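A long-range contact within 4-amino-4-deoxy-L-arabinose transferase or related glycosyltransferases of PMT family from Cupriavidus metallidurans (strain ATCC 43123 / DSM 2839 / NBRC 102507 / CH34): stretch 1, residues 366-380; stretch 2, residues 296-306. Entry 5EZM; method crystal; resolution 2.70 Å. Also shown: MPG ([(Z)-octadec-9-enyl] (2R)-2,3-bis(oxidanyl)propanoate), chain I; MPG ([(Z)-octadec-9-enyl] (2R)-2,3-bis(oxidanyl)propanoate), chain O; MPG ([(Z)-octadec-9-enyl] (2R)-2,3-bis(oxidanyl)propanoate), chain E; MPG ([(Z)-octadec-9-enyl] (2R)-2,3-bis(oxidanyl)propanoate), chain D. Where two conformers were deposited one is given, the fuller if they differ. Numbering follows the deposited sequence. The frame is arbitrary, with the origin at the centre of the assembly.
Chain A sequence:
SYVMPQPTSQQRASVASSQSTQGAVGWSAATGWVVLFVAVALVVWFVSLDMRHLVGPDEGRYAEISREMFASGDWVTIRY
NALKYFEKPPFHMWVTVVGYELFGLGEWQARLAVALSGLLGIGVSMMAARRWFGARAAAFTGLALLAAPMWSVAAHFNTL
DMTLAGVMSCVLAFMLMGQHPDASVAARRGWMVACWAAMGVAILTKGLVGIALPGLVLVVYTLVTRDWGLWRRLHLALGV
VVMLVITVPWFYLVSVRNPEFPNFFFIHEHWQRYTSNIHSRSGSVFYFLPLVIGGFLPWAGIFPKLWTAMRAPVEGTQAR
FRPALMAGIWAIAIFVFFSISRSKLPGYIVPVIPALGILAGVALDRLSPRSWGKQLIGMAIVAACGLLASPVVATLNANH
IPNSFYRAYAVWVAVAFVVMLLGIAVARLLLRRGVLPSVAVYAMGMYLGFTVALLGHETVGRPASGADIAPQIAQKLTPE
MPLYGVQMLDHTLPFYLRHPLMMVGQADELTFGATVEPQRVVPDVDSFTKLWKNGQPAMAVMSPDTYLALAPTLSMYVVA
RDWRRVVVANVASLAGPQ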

# COMPACT_ATOMS: atom_id res chain seq x y z
N ARG A 366 -29.52 6.89 3.20
CA ARG A 366 -30.92 6.71 2.86
C ARG A 366 -31.54 5.48 3.50
O ARG A 366 -32.73 5.23 3.28
CB ARG A 366 -31.07 6.64 1.33
CG ARG A 366 -30.55 7.87 0.61
CD ARG A 366 -30.57 7.67 -0.90
NE ARG A 366 -30.08 8.85 -1.61
CZ ARG A 366 -29.86 8.89 -2.92
NH1 ARG A 366 -30.09 7.82 -3.67
NH2 ARG A 366 -29.42 10.01 -3.49
N LEU A 367 -30.79 4.73 4.29
CA LEU A 367 -31.28 3.48 4.86
C LEU A 367 -32.16 3.74 6.07
O LEU A 367 -31.84 4.56 6.94
CB LEU A 367 -30.12 2.58 5.25
CG LEU A 367 -29.22 2.09 4.11
CD1 LEU A 367 -28.15 1.15 4.65
CD2 LEU A 367 -30.05 1.41 3.03
N SER A 368 -33.28 3.02 6.13
CA SER A 368 -34.10 2.96 7.33
C SER A 368 -33.47 2.00 8.33
O SER A 368 -32.52 1.28 8.01
CB SER A 368 -35.51 2.51 6.96
OG SER A 368 -35.49 1.23 6.37
N PRO A 369 -33.95 1.98 9.58
CA PRO A 369 -33.43 0.99 10.54
C PRO A 369 -33.59 -0.45 10.09
O PRO A 369 -32.69 -1.27 10.32
CB PRO A 369 -34.23 1.29 11.81
CG PRO A 369 -34.50 2.75 11.72
CD PRO A 369 -34.73 3.03 10.26
N ARG A 370 -34.71 -0.79 9.45
CA ARG A 370 -34.93 -2.18 9.06
C ARG A 370 -33.95 -2.63 7.98
O ARG A 370 -33.48 -3.77 7.99
CB ARG A 370 -36.38 -2.38 8.60
CG ARG A 370 -36.76 -3.83 8.35
CD ARG A 370 -38.23 -3.96 8.02
NE ARG A 370 -38.62 -5.34 7.75
CZ ARG A 370 -39.00 -6.21 8.68
NH1 ARG A 370 -39.04 -5.85 9.95
NH2 ARG A 370 -39.34 -7.45 8.34
N SER A 371 -33.63 -1.73 7.04
CA SER A 371 -32.69 -2.07 5.98
C SER A 371 -31.30 -2.34 6.55
O SER A 371 -30.65 -3.33 6.20
CB SER A 371 -32.63 -0.94 4.94
OG SER A 371 -33.86 -0.80 4.25
N TRP A 372 -30.84 -1.45 7.43
CA TRP A 372 -29.56 -1.70 8.09
C TRP A 372 -29.62 -2.98 8.91
O TRP A 372 -28.61 -3.69 9.02
CB TRP A 372 -29.16 -0.52 8.96
CG TRP A 372 -27.84 -0.77 9.62
CD1 TRP A 372 -27.59 -0.83 10.96
CD2 TRP A 372 -26.60 -1.03 8.97
NE1 TRP A 372 -26.26 -1.10 11.18
CE2 TRP A 372 -25.63 -1.23 9.97
CE3 TRP A 372 -26.21 -1.10 7.62
CZ2 TRP A 372 -24.30 -1.50 9.68
CZ3 TRP A 372 -24.88 -1.37 7.33
CH2 TRP A 372 -23.95 -1.57 8.35
N GLY A 373 -30.78 -3.30 9.49
CA GLY A 373 -30.94 -4.60 10.12
C GLY A 373 -30.67 -5.74 9.16
O GLY A 373 -29.95 -6.69 9.50
N LYS A 374 -31.23 -5.66 7.95
CA LYS A 374 -30.93 -6.64 6.92
C LYS A 374 -29.42 -6.77 6.71
O LYS A 374 -28.87 -7.89 6.69
CB LYS A 374 -31.61 -6.26 5.60
CG LYS A 374 -33.12 -6.14 5.65
CD LYS A 374 -33.65 -5.62 4.32
CE LYS A 374 -35.16 -5.79 4.20
NZ LYS A 374 -35.88 -5.16 5.33
N GLN A 375 -28.74 -5.64 6.55
CA GLN A 375 -27.29 -5.68 6.36
C GLN A 375 -26.59 -6.37 7.52
O GLN A 375 -25.70 -7.19 7.31
CB GLN A 375 -26.75 -4.26 6.17
CG GLN A 375 -27.19 -3.60 4.88
CD GLN A 375 -26.77 -4.39 3.65
OE1 GLN A 375 -25.73 -5.04 3.65
NE2 GLN A 375 -27.59 -4.33 2.61
N LEU A 376 -27.00 -6.06 8.75
CA LEU A 376 -26.38 -6.69 9.92
C LEU A 376 -26.60 -8.19 9.92
O LEU A 376 -25.71 -8.95 10.33
CB LEU A 376 -26.94 -6.08 11.21
CG LEU A 376 -26.48 -4.68 11.56
CD1 LEU A 376 -27.18 -4.18 12.82
CD2 LEU A 376 -24.98 -4.68 11.75
N ILE A 377 -27.77 -8.65 9.48
CA ILE A 377 -28.03 -10.08 9.40
C ILE A 377 -27.09 -10.73 8.39
O ILE A 377 -26.42 -11.73 8.69
CB ILE A 377 -29.50 -10.35 9.05
CG1 ILE A 377 -30.41 -9.89 10.20
CG2 ILE A 377 -29.71 -11.82 8.75
CD1 ILE A 377 -31.88 -10.07 9.91
N GLY A 378 -27.04 -10.18 7.18
CA GLY A 378 -26.15 -10.74 6.17
C GLY A 378 -24.71 -10.79 6.62
O GLY A 378 -24.04 -11.83 6.50
N MET A 379 -24.21 -9.68 7.17
CA MET A 379 -22.81 -9.64 7.58
C MET A 379 -22.54 -10.55 8.77
O MET A 379 -21.43 -11.09 8.89
CB MET A 379 -22.39 -8.20 7.90
CG MET A 379 -20.88 -8.05 8.00
SD MET A 379 -20.05 -8.69 6.54
CE MET A 379 -18.34 -8.67 7.07
N ALA A 380 -23.52 -10.72 9.65
CA ALA A 380 -23.36 -11.68 10.73
C ALA A 380 -23.24 -13.09 10.18
O ALA A 380 -22.41 -13.88 10.64
CB ALA A 380 -24.54 -11.59 11.70
C2 MPG I . -25.20 -10.05 2.15
C3 MPG I . -26.28 -9.17 2.77
C4 MPG I . -27.42 -8.89 1.81
C5 MPG I . -28.40 -7.85 2.37
C6 MPG I . -29.42 -7.40 1.31
C7 MPG I . -30.38 -6.32 1.85
C8 MPG I . -31.33 -5.78 0.75
C1 MPG I . -23.94 -10.10 3.01
C2 MPG O . -22.73 -7.86 -4.55
C3 MPG O . -23.89 -8.59 -3.88
C4 MPG O . -24.88 -7.62 -3.25
C5 MPG O . -26.12 -8.32 -2.66
C6 MPG O . -27.26 -7.33 -2.38
C7 MPG O . -28.60 -8.05 -2.12
C8 MPG O . -29.83 -7.11 -2.29
C1 MPG O . -21.78 -8.81 -5.29
C2 MPG E . -17.29 -2.06 -8.73
C3 MPG E . -17.84 -3.46 -8.99
C4 MPG E . -18.60 -4.01 -7.80
C5 MPG E . -18.97 -5.49 -7.95
C6 MPG E . -19.96 -5.96 -6.86
C1 MPG E . -16.51 -1.51 -9.93
C2 MPG D . -22.01 -2.98 -8.84
C3 MPG D . -21.98 -1.68 -8.05
C4 MPG D . -21.06 -0.64 -8.67
C5 MPG D . -21.09 0.71 -7.91
C6 MPG D . -20.18 1.76 -8.56
C1 MPG D . -23.20 -3.87 -8.46
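Stretch 2 296-306: FLPWAGIFPKL

What forms the apolar centre of the contact? Two indoles meet there. W372, with chi1 t, points its CA-to-CB bond sideways, and W299 points its own away from the helix, yet both ring ends come back to meet, W372 CH2 lying 3.6 Å from W299 CZ3. The approach is oblique. Each ring nitrogen is hydrogen-bonded elsewhere in the structure, so neither polar atom is left unsatisfied in this apolar setting.

How does stretch 2 run along the helix? It opens as a 3-10 segment, 297-301, and is helical again by P304, while stretch 1 is helix from P369 onward. The two run in opposite senses: G301 lies beside Q375, CA to CA 6.2 Å, and the earlier P298 lies beside the later M379, CA to CA 6.7 Å. At that end the CA-to-CB bond of M379 points toward stretch 2, and CE of M379 lies 4.2 Å from P298 CA and 4.3 Å from L297 CG.

Why can the backbones come so near at Q375? G301 has no side chain, and an ideal CB there would lie 2.0 Å from Q375 OE1, a clash. The space goes to the Q375 amide, whose NE2 gives a weak hydrogen bond to G301 O at 3.1 Å. The same NE2 packs 3.3 Å from I302 CG2. A lipid chain adjoins this amide, with MPG (chain I) C7 3.5 Å from Q375 NE2.

What closes the polar edge? Beyond I302, whose CG2 is 4.4 Å from L367 CD1, the extended side chain of K305 reaches the start of the helix. Its NZ lies 3.6 Å from L367 CD2 and 4.1 Å from S371 CB, with S371 OG 4.2 Å from the same NZ, too far for a hydrogen bond. Nearby, S368 at the N-cap position shares a weak hydrogen bond with S371, OG to OG 3.4 Å.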

# COMPACT_ATOMS: atom_id res chain seq x y z
N PHE A 296 -14.10 -4.41 -0.03
CA PHE A 296 -15.22 -3.59 0.41
C PHE A 296 -16.28 -4.47 1.07
O PHE A 296 -17.48 -4.20 0.97
CB PHE A 296 -15.81 -2.82 -0.76
CG PHE A 296 -16.35 -1.46 -0.39
CD1 PHE A 296 -15.50 -0.48 0.09
CD2 PHE A 296 -17.69 -1.17 -0.55
CE1 PHE A 296 -15.99 0.77 0.43
CE2 PHE A 296 -18.19 0.08 -0.22
CZ PHE A 296 -17.33 1.05 0.27
N LEU A 297 -15.83 -5.52 1.76
CA LEU A 297 -16.73 -6.60 2.18
C LEU A 297 -17.83 -6.14 3.13
O LEU A 297 -19.00 -6.49 2.89
CB LEU A 297 -15.91 -7.75 2.77
CG LEU A 297 -16.68 -9.02 3.14
CD1 LEU A 297 -17.35 -9.61 1.91
CD2 LEU A 297 -15.75 -10.02 3.77
N PRO A 298 -17.56 -5.40 4.21
CA PRO A 298 -18.65 -5.01 5.12
C PRO A 298 -19.75 -4.19 4.46
O PRO A 298 -20.80 -4.00 5.09
CB PRO A 298 -17.93 -4.20 6.22
CG PRO A 298 -16.62 -3.83 5.64
CD PRO A 298 -16.25 -4.95 4.73
N TRP A 299 -19.56 -3.71 3.23
CA TRP A 299 -20.58 -2.97 2.52
C TRP A 299 -21.05 -3.70 1.26
O TRP A 299 -21.82 -3.12 0.47
CB TRP A 299 -20.08 -1.57 2.16
CG TRP A 299 -19.33 -0.89 3.28
CD1 TRP A 299 -18.01 -0.55 3.29
CD2 TRP A 299 -19.87 -0.49 4.55
NE1 TRP A 299 -17.69 0.05 4.48
CE2 TRP A 299 -18.81 0.10 5.27
CE3 TRP A 299 -21.13 -0.57 5.14
CZ2 TRP A 299 -18.98 0.60 6.56
CZ3 TRP A 299 -21.30 -0.06 6.41
CH2 TRP A 299 -20.23 0.52 7.11
N ALA A 300 -20.63 -4.95 1.06
CA ALA A 300 -21.01 -5.67 -0.15
C ALA A 300 -22.53 -5.75 -0.30
O ALA A 300 -23.06 -5.63 -1.41
CB ALA A 300 -20.40 -7.07 -0.14
N GLY A 301 -23.24 -5.92 0.82
CA GLY A 301 -24.69 -6.00 0.79
C GLY A 301 -25.37 -4.77 0.23
O GLY A 301 -26.52 -4.86 -0.21
N ILE A 302 -24.70 -3.61 0.24
CA ILE A 302 -25.28 -2.40 -0.32
C ILE A 302 -24.64 -2.03 -1.65
O ILE A 302 -24.85 -0.91 -2.14
CB ILE A 302 -25.21 -1.21 0.66
CG1 ILE A 302 -23.76 -0.77 0.88
CG2 ILE A 302 -25.90 -1.55 1.98
CD1 ILE A 302 -23.63 0.56 1.59
N PHE A 303 -23.88 -2.93 -2.26
CA PHE A 303 -23.33 -2.65 -3.58
C PHE A 303 -24.39 -2.25 -4.61
O PHE A 303 -24.13 -1.30 -5.37
CB PHE A 303 -22.51 -3.85 -4.09
CG PHE A 303 -21.02 -3.63 -4.03
CD1 PHE A 303 -20.45 -2.53 -4.66
CD2 PHE A 303 -20.20 -4.51 -3.36
CE1 PHE A 303 -19.08 -2.32 -4.62
CE2 PHE A 303 -18.83 -4.30 -3.30
CZ PHE A 303 -18.27 -3.21 -3.94
N PRO A 304 -25.57 -2.88 -4.68
CA PRO A 304 -26.62 -2.32 -5.55
C PRO A 304 -27.00 -0.90 -5.17
O PRO A 304 -27.12 -0.04 -6.06
CB PRO A 304 -27.79 -3.29 -5.36
CG PRO A 304 -27.14 -4.57 -4.98
CD PRO A 304 -25.97 -4.19 -4.13
N LYS A 305 -27.17 -0.62 -3.88
CA LYS A 305 -27.53 0.71 -3.43
C LYS A 305 -26.45 1.75 -3.69
O LYS A 305 -26.71 2.94 -3.55
CB LYS A 305 -27.89 0.68 -1.94
CG LYS A 305 -29.27 0.11 -1.67
CD LYS A 305 -29.45 -0.38 -0.25
CE LYS A 305 -30.85 -0.94 -0.04
NZ LYS A 305 -31.01 -1.63 1.27
N LEU A 306 -25.24 1.31 -4.07
CA LEU A 306 -24.24 2.25 -4.57
C LEU A 306 -24.57 2.69 -5.99
O LEU A 306 -24.49 3.88 -6.32
CB LEU A 306 -22.85 1.63 -4.52
CG LEU A 306 -22.34 1.22 -3.13
CD1 LEU A 306 -20.85 0.94 -3.19
CD2 LEU A 306 -22.64 2.31 -2.12